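Local atomic coordinates of peptidase M3B, oligoendopeptidase F (Enterococcus faecium, PDB entry 2QR4), a protein that probably hydrolyses short peptides as a metal-dependent oligoendopeptidase of the M3 family. Residues V162-E167 / V174-G179; R191-A196 / M281-T286. All blocks are in the same frame, centred on the assembly; numbering follows the deposited sequence.

Interaction 1. Residues V162-E167 / V174-G179; sequences VFPTIE and VQLSHG
Phe-163 and His-178 meet as a T-shaped pair at the open end of a small beta hairpin, with ring planes 75° apart and centroids 5.3 Å from each other. The CE2/CZ edge of Phe-163 is directed at one face of the imidazole, toward its rim. His-178 NE2 is hydrogen-bonded to Asn-157 O, which helps fix the ring that receives this edge. In the strands, Ile-166 and Val-174 form the antiparallel hydrogen-bonded pair, each N to the other's O at 2.9 Å, and Leu-176 N continues the ladder to Pro-164 O at 3.3 Å. Ile-166 carries CG1 between its backbone N and carbonyl carbon (chi1 62°) and CG2 anti to that carbon; CG2 lies 3.7 Å from Leu-176 CD2, the two side chains crossing at about a right angle. In Gln-175, chi2 (79°) turns CD off the extended path. Its NE2 donates to Leu-176 O at 3.2 Å, on a lone pair, and to Phe-163 O through a weak bond. A water accepts from Phe-163 N and donates to Leu-176 O. Beyond the Leu-176 N bond, this water and the weak Gln-175 bond link polar backbone atoms across, while Phe-163, Ile-166 and Leu-176 supply an apolar side.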
# COMPACT_ATOMS: atom_id res chain seq x y z
N VAL A 162 7.91 13.24 -11.71
CA VAL A 162 8.85 14.01 -12.52
C VAL A 162 9.04 15.39 -11.88
O VAL A 162 8.09 15.99 -11.38
CB VAL A 162 8.52 14.11 -14.06
CG1 VAL A 162 7.49 13.08 -14.49
CG2 VAL A 162 8.09 15.50 -14.44
N PHE A 163 10.28 15.85 -11.88
CA PHE A 163 10.67 17.06 -11.16
C PHE A 163 10.80 18.25 -12.09
O PHE A 163 10.93 18.07 -13.31
CB PHE A 163 11.98 16.80 -10.40
CG PHE A 163 11.86 15.72 -9.38
CD1 PHE A 163 11.47 16.02 -8.08
CD2 PHE A 163 12.09 14.40 -9.72
CE1 PHE A 163 11.33 15.02 -7.13
CE2 PHE A 163 11.97 13.39 -8.76
CZ PHE A 163 11.58 13.71 -7.47
N PRO A 164 10.77 19.46 -11.54
CA PRO A 164 10.72 20.56 -12.49
C PRO A 164 12.07 20.80 -13.16
O PRO A 164 13.07 20.19 -12.81
CB PRO A 164 10.30 21.78 -11.63
CG PRO A 164 10.20 21.31 -10.23
CD PRO A 164 10.79 19.92 -10.15
N THR A 165 12.04 21.69 -14.14
CA THR A 165 13.21 22.23 -14.81
C THR A 165 13.80 23.37 -13.99
O THR A 165 13.07 24.13 -13.36
CB THR A 165 12.77 22.78 -16.19
OG1 THR A 165 13.10 21.83 -17.21
CG2 THR A 165 13.39 24.13 -16.50
N ILE A 166 15.12 23.51 -14.00
CA ILE A 166 15.75 24.69 -13.42
C ILE A 166 16.69 25.30 -14.45
O ILE A 166 16.91 24.72 -15.51
CB ILE A 166 16.57 24.34 -12.17
CG1 ILE A 166 17.70 23.37 -12.54
CG2 ILE A 166 15.67 23.76 -11.09
CD1 ILE A 166 18.74 23.15 -11.45
N GLU A 167 17.26 26.46 -14.13
CA GLU A 167 18.38 26.99 -14.90
C GLU A 167 19.66 26.40 -14.33
O GLU A 167 19.90 26.51 -13.13
CB GLU A 167 18.46 28.52 -14.84
CG GLU A 167 19.47 29.09 -15.85
CD GLU A 167 19.94 30.50 -15.53
OE1 GLU A 167 21.10 30.82 -15.86
OE2 GLU A 167 19.17 31.29 -14.94
N VAL A 174 18.00 22.75 -17.32
CA VAL A 174 18.34 21.41 -16.83
C VAL A 174 17.13 20.72 -16.22
O VAL A 174 16.42 21.30 -15.41
CB VAL A 174 19.47 21.44 -15.77
CG1 VAL A 174 19.72 20.06 -15.20
CG2 VAL A 174 20.75 22.00 -16.37
N GLN A 175 16.91 19.47 -16.62
CA GLN A 175 15.85 18.65 -16.06
C GLN A 175 16.31 18.02 -14.75
O GLN A 175 17.27 17.27 -14.73
CB GLN A 175 15.49 17.54 -17.06
CG GLN A 175 14.55 16.49 -16.49
CD GLN A 175 13.11 16.97 -16.47
OE1 GLN A 175 12.46 17.05 -17.51
NE2 GLN A 175 12.62 17.29 -15.28
N LEU A 176 15.61 18.34 -13.66
CA LEU A 176 15.88 17.69 -12.38
C LEU A 176 15.44 16.23 -12.41
O LEU A 176 14.47 15.87 -13.09
CB LEU A 176 15.11 18.40 -11.27
CG LEU A 176 15.77 19.26 -10.20
CD1 LEU A 176 17.09 19.84 -10.64
CD2 LEU A 176 14.78 20.35 -9.83
N SER A 177 16.15 15.41 -11.65
CA SER A 177 15.90 13.98 -11.58
C SER A 177 16.76 13.42 -10.47
O SER A 177 17.67 14.09 -10.00
CB SER A 177 16.29 13.31 -12.90
OG SER A 177 17.69 13.29 -13.01
N HIS A 178 16.49 12.18 -10.07
CA HIS A 178 17.30 11.50 -9.06
C HIS A 178 18.77 11.35 -9.49
O HIS A 178 19.67 11.48 -8.66
CB HIS A 178 16.72 10.12 -8.74
CG HIS A 178 15.38 10.18 -8.07
ND1 HIS A 178 15.17 10.86 -6.89
CD2 HIS A 178 14.19 9.63 -8.41
CE1 HIS A 178 13.90 10.73 -6.53
NE2 HIS A 178 13.29 9.99 -7.44
N GLY A 179 19.00 11.10 -10.77
CA GLY A 179 20.35 10.92 -11.29
C GLY A 179 21.22 12.17 -11.21
O GLY A 179 22.42 12.09 -11.00
O HOH W 1 12.35 14.28 -13.40

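Interaction 2. Residues R191-A196 / M281-T286; sequences RVREAA and MYDLYT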
# COMPACT_ATOMS: atom_id res chain seq x y z
N ARG A 191 23.31 29.44 -6.61
CA ARG A 191 21.97 29.63 -7.13
C ARG A 191 21.42 28.31 -7.65
O ARG A 191 20.23 28.01 -7.50
CB ARG A 191 21.97 30.70 -8.24
CG ARG A 191 20.70 30.74 -9.07
CD ARG A 191 20.87 31.50 -10.40
NE ARG A 191 21.61 30.76 -11.42
CZ ARG A 191 21.18 29.63 -12.00
NH1 ARG A 191 20.02 29.09 -11.65
NH2 ARG A 191 21.93 29.04 -12.92
N VAL A 192 22.30 27.52 -8.26
CA VAL A 192 21.93 26.23 -8.82
C VAL A 192 21.57 25.23 -7.72
O VAL A 192 20.60 24.47 -7.83
CB VAL A 192 23.07 25.69 -9.71
CG1 VAL A 192 22.98 24.18 -9.89
CG2 VAL A 192 23.07 26.43 -11.04
N ARG A 193 22.36 25.25 -6.66
CA ARG A 193 22.08 24.49 -5.44
C ARG A 193 20.69 24.81 -4.87
O ARG A 193 19.89 23.91 -4.60
CB ARG A 193 23.17 24.78 -4.39
CG ARG A 193 24.27 23.76 -4.36
CD ARG A 193 25.59 24.26 -3.77
NE ARG A 193 25.49 25.16 -2.62
CZ ARG A 193 26.41 26.10 -2.38
NH1 ARG A 193 27.42 26.23 -3.22
NH2 ARG A 193 26.32 26.91 -1.33
N GLU A 194 20.41 26.09 -4.68
CA GLU A 194 19.16 26.51 -4.06
C GLU A 194 18.00 26.10 -4.95
O GLU A 194 16.94 25.67 -4.49
CB GLU A 194 19.16 28.02 -3.85
CG GLU A 194 17.85 28.62 -3.37
CD GLU A 194 17.92 30.14 -3.31
OE1 GLU A 194 18.86 30.71 -3.90
OE2 GLU A 194 17.05 30.78 -2.68
N ALA A 195 18.21 26.23 -6.25
CA ALA A 195 17.14 25.95 -7.20
C ALA A 195 16.84 24.45 -7.30
O ALA A 195 15.68 24.06 -7.42
CB ALA A 195 17.47 26.55 -8.56
N ALA A 196 17.88 23.61 -7.25
CA ALA A 196 17.72 22.15 -7.29
C ALA A 196 17.01 21.67 -6.06
O ALA A 196 16.11 20.84 -6.13
CB ALA A 196 19.08 21.44 -7.40
N MSE A 281 20.27 24.04 4.45
CA MSE A 281 20.40 22.65 4.06
C MSE A 281 21.08 22.52 2.69
O MSE A 281 21.94 21.66 2.50
CB MSE A 281 19.05 21.92 4.09
CG MSE A 281 18.42 21.80 5.50
SE MSE A 281 19.67 21.11 6.89
CE MSE A 281 20.09 19.35 6.14
N TYR A 282 20.74 23.39 1.76
CA TYR A 282 21.30 23.26 0.41
C TYR A 282 22.74 23.74 0.30
O TYR A 282 23.29 23.85 -0.80
CB TYR A 282 20.41 23.93 -0.64
CG TYR A 282 20.08 25.38 -0.36
CD1 TYR A 282 21.03 26.39 -0.55
CD2 TYR A 282 18.81 25.75 0.06
CE1 TYR A 282 20.71 27.74 -0.31
CE2 TYR A 282 18.48 27.09 0.30
CZ TYR A 282 19.43 28.08 0.11
OH TYR A 282 19.09 29.39 0.37
N ASP A 283 23.36 24.03 1.44
CA ASP A 283 24.79 24.39 1.46
C ASP A 283 25.69 23.34 2.10
O ASP A 283 26.90 23.56 2.22
CB ASP A 283 25.00 25.71 2.22
CG ASP A 283 24.36 26.89 1.54
OD1 ASP A 283 24.43 26.97 0.28
OD2 ASP A 283 23.80 27.75 2.26
N LEU A 284 25.13 22.21 2.53
CA LEU A 284 25.91 21.27 3.37
C LEU A 284 26.70 20.22 2.60
O LEU A 284 27.50 19.50 3.19
CB LEU A 284 25.03 20.58 4.41
CG LEU A 284 24.17 21.44 5.34
CD1 LEU A 284 23.62 20.61 6.48
CD2 LEU A 284 24.93 22.63 5.88
N TYR A 285 26.49 20.12 1.29
CA TYR A 285 27.11 19.03 0.52
C TYR A 285 28.09 19.52 -0.50
O TYR A 285 28.63 18.73 -1.26
CB TYR A 285 26.03 18.15 -0.13
CG TYR A 285 25.00 17.68 0.86
CD1 TYR A 285 23.86 18.44 1.12
CD2 TYR A 285 25.17 16.48 1.55
CE1 TYR A 285 22.91 18.01 2.04
CE2 TYR A 285 24.23 16.05 2.48
CZ TYR A 285 23.10 16.81 2.72
OH TYR A 285 22.17 16.38 3.63
N THR A 286 28.31 20.83 -0.53
CA THR A 286 29.27 21.44 -1.45
C THR A 286 30.65 21.50 -0.75
O THR A 286 30.71 21.66 0.47
CB THR A 286 28.77 22.84 -1.88
OG1 THR A 286 29.54 23.33 -2.99
CG2 THR A 286 28.82 23.84 -0.75
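Arg-193 reaches from helix 190-206 to the 3-10 turn 281-283, which lies in the loop after helix 260-274 of this largely helical M3-family chain. Each nitrogen of its guanidinium has an acceptor. NE donates to Tyr-282 O at 3.1 Å, with an N-H...O angle of 152° and the oxygen near the guanidinium plane. NH2 makes a salt bridge to Asp-283 OD1, whose modelled length is doubtfully short. NH1 is bonded to Ser-187 O, an acceptor it shares with Thr-286 OG1; that hydroxyl also lies within hydrogen-bonding reach of Glu-186 O, and the two carbonyls must share its one proton. The bend at chi3 (38°) places NE where it can meet the carbonyl of Tyr-282. The carboxylate of Asp-283 stands nearly upright to the guanidinium, the planes 80° apart; its OD2 is occupied by a salt bridge to Arg-190 and a hydrogen bond from His-280 N. Two cationic side chains thus share one buried carboxylate, which would favour its ionised form. Beside this network Glu-194 lies alongside Tyr-282, its CB 4.0 Å from the ring centroid in a CH-pi contact, while its OE2 pairs with Lys-198. The methyl of Thr-286, CG2, sits over the centre of the Arg-193 guanidinium, 3.6 Å above the plane.

In the fold
Helix 190-206 is common ground for both contacts, whose centres are 14 Å apart. Interaction 1 is a local, partly buried hairpin joined mainly by backbone bonds and apolar side chains, with Phe-163 packed on Leu-200 and Val-203 of that helix. Interaction 2 is buried and joins residues distant in sequence through a charged side chain and its acceptors. They also touch directly: Glu-167 OE1 forms a salt bridge with Arg-191 NH2, and Ile-166 CG2 packs on Ala-195 O. Leu-184 of helix 178-185 is shared, meeting Ile-166 and Leu-176 of the hairpin as well as Val-192 and Ala-196. At the open end of the hairpin, just before Phe-163, Val-162 packs on Gln-206 of the second subunit.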